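Local coordinates for T-lymphoma invasion and metastasis-inducing protein 2 (Mus musculus, PDB 3A8P) that activates the small GTPase Rac1 by stimulating its exchange of GDP for GTP, here seen in its membrane- and protein-binding PHCCEx domain, at residues A14-F19 / Q41-L46. Sequence-based numbering, arbitrary orientation.
Sequences AGWLFF and QYWVTL
Val44 O is gripped by Gly15 N at 2.9 Å, lying in the carbonyl plane, and by a CA-H...O contact from Ala14 CA at 3.1 Å. Val44 N returns a bond to Gly15 O, and Leu17 and Tyr42 pair through both their N and O atoms, so two hydrogen-bonded pairs alternate with non-hydrogen-bonded Ala14–Thr45, Trp16–Trp43 and Phe18–Gln41. On the face carrying these last three pairs, the Trp43 indole, its CG anti to the backbone N (chi1 172°), folds across strand 14-19. Its six-membered ring lies over Gly15 CA in a CH-pi contact, 3.7 Å from CA to ring centroid. The same ring turns its CE3–CZ3 edge to the face of Trp16, a T-shaped pair with planes at 82°; CZ3 comes within 3.7 Å of Trp16 CD1. Gln41, extended, runs between Trp16 CE3 and the Phe18 ring, its CB over that ring's face and its amide stacked 26° from the ring plane. An alanine in place of Trp16 would probably leave the Trp43 edge without its aromatic partner and take away the ring flanking the Gln41 chain. On the other face Leu17 CD1 meets Val44 CB at 4.0 Å, and both side chains touch Trp115. Such antiparallel pairing, the Leu17 and Val44 face backed by helix 109-130, the domain's C-terminal helix, is characteristic of the PH-domain fold, here the first PH domain of TIAM2.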
ATOM      1  N   ALA A  14      -6.182 -18.728  -8.751  1.00 35.04           N
ATOM      2  CA  ALA A  14      -6.889 -19.403  -7.672  1.00 35.47           C
ATOM      3  C   ALA A  14      -5.946 -20.375  -6.962  1.00 35.20           C
ATOM      4  O   ALA A  14      -5.057 -20.944  -7.587  1.00 37.37           O
ATOM      5  CB  ALA A  14      -8.093 -20.152  -8.238  1.00 35.09           C
ATOM      6  N   GLY A  15      -6.131 -20.561  -5.660  1.00 33.30           N
ATOM      7  CA  GLY A  15      -5.263 -21.474  -4.941  1.00 30.65           C
ATOM      8  C   GLY A  15      -5.412 -21.363  -3.442  1.00 30.17           C
ATOM      9  O   GLY A  15      -5.976 -20.388  -2.942  1.00 28.46           O
ATOM     10  N   TRP A  16      -4.913 -22.364  -2.721  1.00 28.07           N
ATOM     11  CA  TRP A  16      -4.996 -22.372  -1.264  1.00 28.12           C
ATOM     12  C   TRP A  16      -4.093 -21.310  -0.661  1.00 28.64           C
ATOM     13  O   TRP A  16      -2.958 -21.121  -1.098  1.00 27.60           O
ATOM     14  CB  TRP A  16      -4.570 -23.724  -0.689  1.00 27.79           C
ATOM     15  CG  TRP A  16      -5.535 -24.851  -0.903  1.00 30.75           C
ATOM     16  CD1 TRP A  16      -5.387 -25.911  -1.750  1.00 31.70           C
ATOM     17  CD2 TRP A  16      -6.773 -25.055  -0.218  1.00 32.61           C
ATOM     18  NE1 TRP A  16      -6.456 -26.767  -1.632  1.00 33.30           N
ATOM     19  CE2 TRP A  16      -7.322 -26.266  -0.698  1.00 32.95           C
ATOM     20  CE3 TRP A  16      -7.474 -24.332   0.758  1.00 33.88           C
ATOM     21  CZ2 TRP A  16      -8.540 -26.772  -0.235  1.00 32.65           C
ATOM     22  CZ3 TRP A  16      -8.688 -24.839   1.220  1.00 33.58           C
ATOM     23  CH2 TRP A  16      -9.204 -26.047   0.722  1.00 33.97           C
ATOM     24  N   LEU A  17      -4.597 -20.635   0.361  1.00 28.23           N
ATOM     25  CA  LEU A  17      -3.827 -19.609   1.047  1.00 28.65           C
ATOM     26  C   LEU A  17      -4.209 -19.506   2.509  1.00 27.67           C
ATOM     27  O   LEU A  17      -5.387 -19.595   2.861  1.00 28.43           O
ATOM     28  CB  LEU A  17      -4.051 -18.235   0.417  1.00 26.47           C
ATOM     29  CG  LEU A  17      -3.556 -17.931  -0.992  1.00 28.66           C
ATOM     30  CD1 LEU A  17      -3.991 -16.522  -1.352  1.00 25.00           C
ATOM     31  CD2 LEU A  17      -2.029 -18.060  -1.063  1.00 30.74           C
ATOM     32  N   PHE A  18      -3.211 -19.337   3.363  1.00 27.96           N
ATOM     33  CA  PHE A  18      -3.482 -19.132   4.772  1.00 28.55           C
ATOM     34  C   PHE A  18      -3.641 -17.625   4.831  1.00 28.19           C
ATOM     35  O   PHE A  18      -2.908 -16.882   4.161  1.00 28.82           O
ATOM     36  CB  PHE A  18      -2.323 -19.634   5.636  1.00 28.72           C
ATOM     37  CG  PHE A  18      -2.447 -21.091   5.997  1.00 31.40           C
ATOM     38  CD1 PHE A  18      -3.175 -21.481   7.120  1.00 33.30           C
ATOM     39  CD2 PHE A  18      -1.902 -22.077   5.175  1.00 32.21           C
ATOM     40  CE1 PHE A  18      -3.366 -22.840   7.421  1.00 33.96           C
ATOM     41  CE2 PHE A  18      -2.086 -23.435   5.461  1.00 33.06           C
ATOM     42  CZ  PHE A  18      -2.820 -23.818   6.586  1.00 33.90           C
ATOM     43  N   PHE A  19      -4.615 -17.181   5.612  1.00 28.84           N
ATOM     44  CA  PHE A  19      -4.953 -15.768   5.722  1.00 28.20           C
ATOM     45  C   PHE A  19      -5.016 -15.280   7.163  1.00 28.68           C
ATOM     46  O   PHE A  19      -5.447 -16.002   8.064  1.00 29.26           O
ATOM     47  CB  PHE A  19      -6.303 -15.554   5.034  1.00 29.44           C
ATOM     48  CG  PHE A  19      -6.910 -14.211   5.274  1.00 33.81           C
ATOM     49  CD1 PHE A  19      -6.374 -13.069   4.683  1.00 33.57           C
ATOM     50  CD2 PHE A  19      -8.042 -14.086   6.071  1.00 34.89           C
ATOM     51  CE1 PHE A  19      -6.958 -11.825   4.879  1.00 34.86           C
ATOM     52  CE2 PHE A  19      -8.637 -12.836   6.277  1.00 36.28           C
ATOM     53  CZ  PHE A  19      -8.094 -11.705   5.678  1.00 36.02           C
ATOM     54  N   GLN A  41      -7.056 -21.126   6.742  1.00 33.89           N
ATOM     55  CA  GLN A  41      -6.802 -21.480   5.349  1.00 31.82           C
ATOM     56  C   GLN A  41      -8.066 -21.348   4.512  1.00 30.59           C
ATOM     57  O   GLN A  41      -9.152 -21.664   4.972  1.00 31.06           O
ATOM     58  CB  GLN A  41      -6.275 -22.914   5.267  1.00 31.35           C
ATOM     59  CG  GLN A  41      -5.886 -23.363   3.873  1.00 32.23           C
ATOM     60  CD  GLN A  41      -5.465 -24.817   3.850  1.00 32.07           C
ATOM     61  OE1 GLN A  41      -6.148 -25.670   4.410  1.00 32.98           O
ATOM     62  NE2 GLN A  41      -4.347 -25.108   3.196  1.00 29.37           N
ATOM     63  N   TYR A  42      -7.919 -20.878   3.278  1.00 28.76           N
ATOM     64  CA  TYR A  42      -9.057 -20.713   2.390  1.00 27.37           C
ATOM     65  C   TYR A  42      -8.643 -21.007   0.962  1.00 26.82           C
ATOM     66  O   TYR A  42      -7.484 -20.831   0.601  1.00 26.34           O
ATOM     67  CB  TYR A  42      -9.559 -19.262   2.390  1.00 29.84           C
ATOM     68  CG  TYR A  42     -10.145 -18.734   3.677  1.00 34.67           C
ATOM     69  CD1 TYR A  42     -11.451 -19.045   4.048  1.00 36.13           C
ATOM     70  CD2 TYR A  42      -9.408 -17.888   4.505  1.00 34.30           C
ATOM     71  CE1 TYR A  42     -12.012 -18.525   5.203  1.00 37.93           C
ATOM     72  CE2 TYR A  42      -9.958 -17.363   5.668  1.00 37.10           C
ATOM     73  CZ  TYR A  42     -11.262 -17.683   6.008  1.00 39.28           C
ATOM     74  OH  TYR A  42     -11.832 -17.140   7.135  1.00 42.19           O
ATOM     75  N   TRP A  43      -9.594 -21.450   0.153  1.00 25.54           N
ATOM     76  CA  TRP A  43      -9.331 -21.643  -1.256  1.00 25.96           C
ATOM     77  C   TRP A  43      -9.678 -20.237  -1.749  1.00 27.72           C
ATOM     78  O   TRP A  43     -10.814 -19.781  -1.586  1.00 25.43           O
ATOM     79  CB  TRP A  43     -10.281 -22.668  -1.871  1.00 26.26           C
ATOM     80  CG  TRP A  43     -10.150 -22.727  -3.358  1.00 27.70           C
ATOM     81  CD1 TRP A  43     -10.993 -22.172  -4.277  1.00 28.69           C
ATOM     82  CD2 TRP A  43      -9.077 -23.315  -4.099  1.00 27.71           C
ATOM     83  NE1 TRP A  43     -10.509 -22.373  -5.546  1.00 28.52           N
ATOM     84  CE2 TRP A  43      -9.333 -23.073  -5.468  1.00 28.95           C
ATOM     85  CE3 TRP A  43      -7.921 -24.023  -3.740  1.00 29.18           C
ATOM     86  CZ2 TRP A  43      -8.471 -23.514  -6.487  1.00 28.63           C
ATOM     87  CZ3 TRP A  43      -7.061 -24.466  -4.757  1.00 31.21           C
ATOM     88  CH2 TRP A  43      -7.346 -24.206  -6.115  1.00 28.46           C
ATOM     89  N   VAL A  44      -8.706 -19.546  -2.332  1.00 26.15           N
ATOM     90  CA  VAL A  44      -8.922 -18.174  -2.776  1.00 25.78           C
ATOM     91  C   VAL A  44      -8.909 -17.988  -4.289  1.00 26.01           C
ATOM     92  O   VAL A  44      -8.146 -18.636  -4.991  1.00 25.35           O
ATOM     93  CB  VAL A  44      -7.850 -17.248  -2.132  1.00 24.97           C
ATOM     94  CG1 VAL A  44      -7.979 -15.819  -2.658  1.00 26.44           C
ATOM     95  CG2 VAL A  44      -8.001 -17.266  -0.623  1.00 24.25           C
ATOM     96  N   THR A  45      -9.769 -17.105  -4.789  1.00 27.82           N
ATOM     97  CA  THR A  45      -9.806 -16.823  -6.223  1.00 30.28           C
ATOM     98  C   THR A  45      -9.728 -15.311  -6.463  1.00 30.77           C
ATOM     99  O   THR A  45     -10.205 -14.519  -5.650  1.00 30.22           O
ATOM    100  CB  THR A  45     -11.099 -17.357  -6.887  1.00 32.70           C
ATOM    101  OG1 THR A  45     -12.221 -16.574  -6.455  1.00 34.39           O
ATOM    102  CG2 THR A  45     -11.330 -18.814  -6.513  1.00 30.63           C
ATOM    103  N   LEU A  46      -9.104 -14.923  -7.571  1.00 31.29           N
ATOM    104  CA  LEU A  46      -8.975 -13.518  -7.938  1.00 31.39           C
ATOM    105  C   LEU A  46      -9.777 -13.298  -9.212  1.00 32.47           C
ATOM    106  O   LEU A  46      -9.442 -13.826 -10.275  1.00 30.51           O
ATOM    107  CB  LEU A  46      -7.504 -13.145  -8.176  1.00 30.66           C
ATOM    108  CG  LEU A  46      -7.192 -11.729  -8.685  1.00 30.44           C
ATOM    109  CD1 LEU A  46      -7.684 -10.672  -7.696  1.00 28.11           C
ATOM    110  CD2 LEU A  46      -5.686 -11.598  -8.891  1.00 29.07           C
TER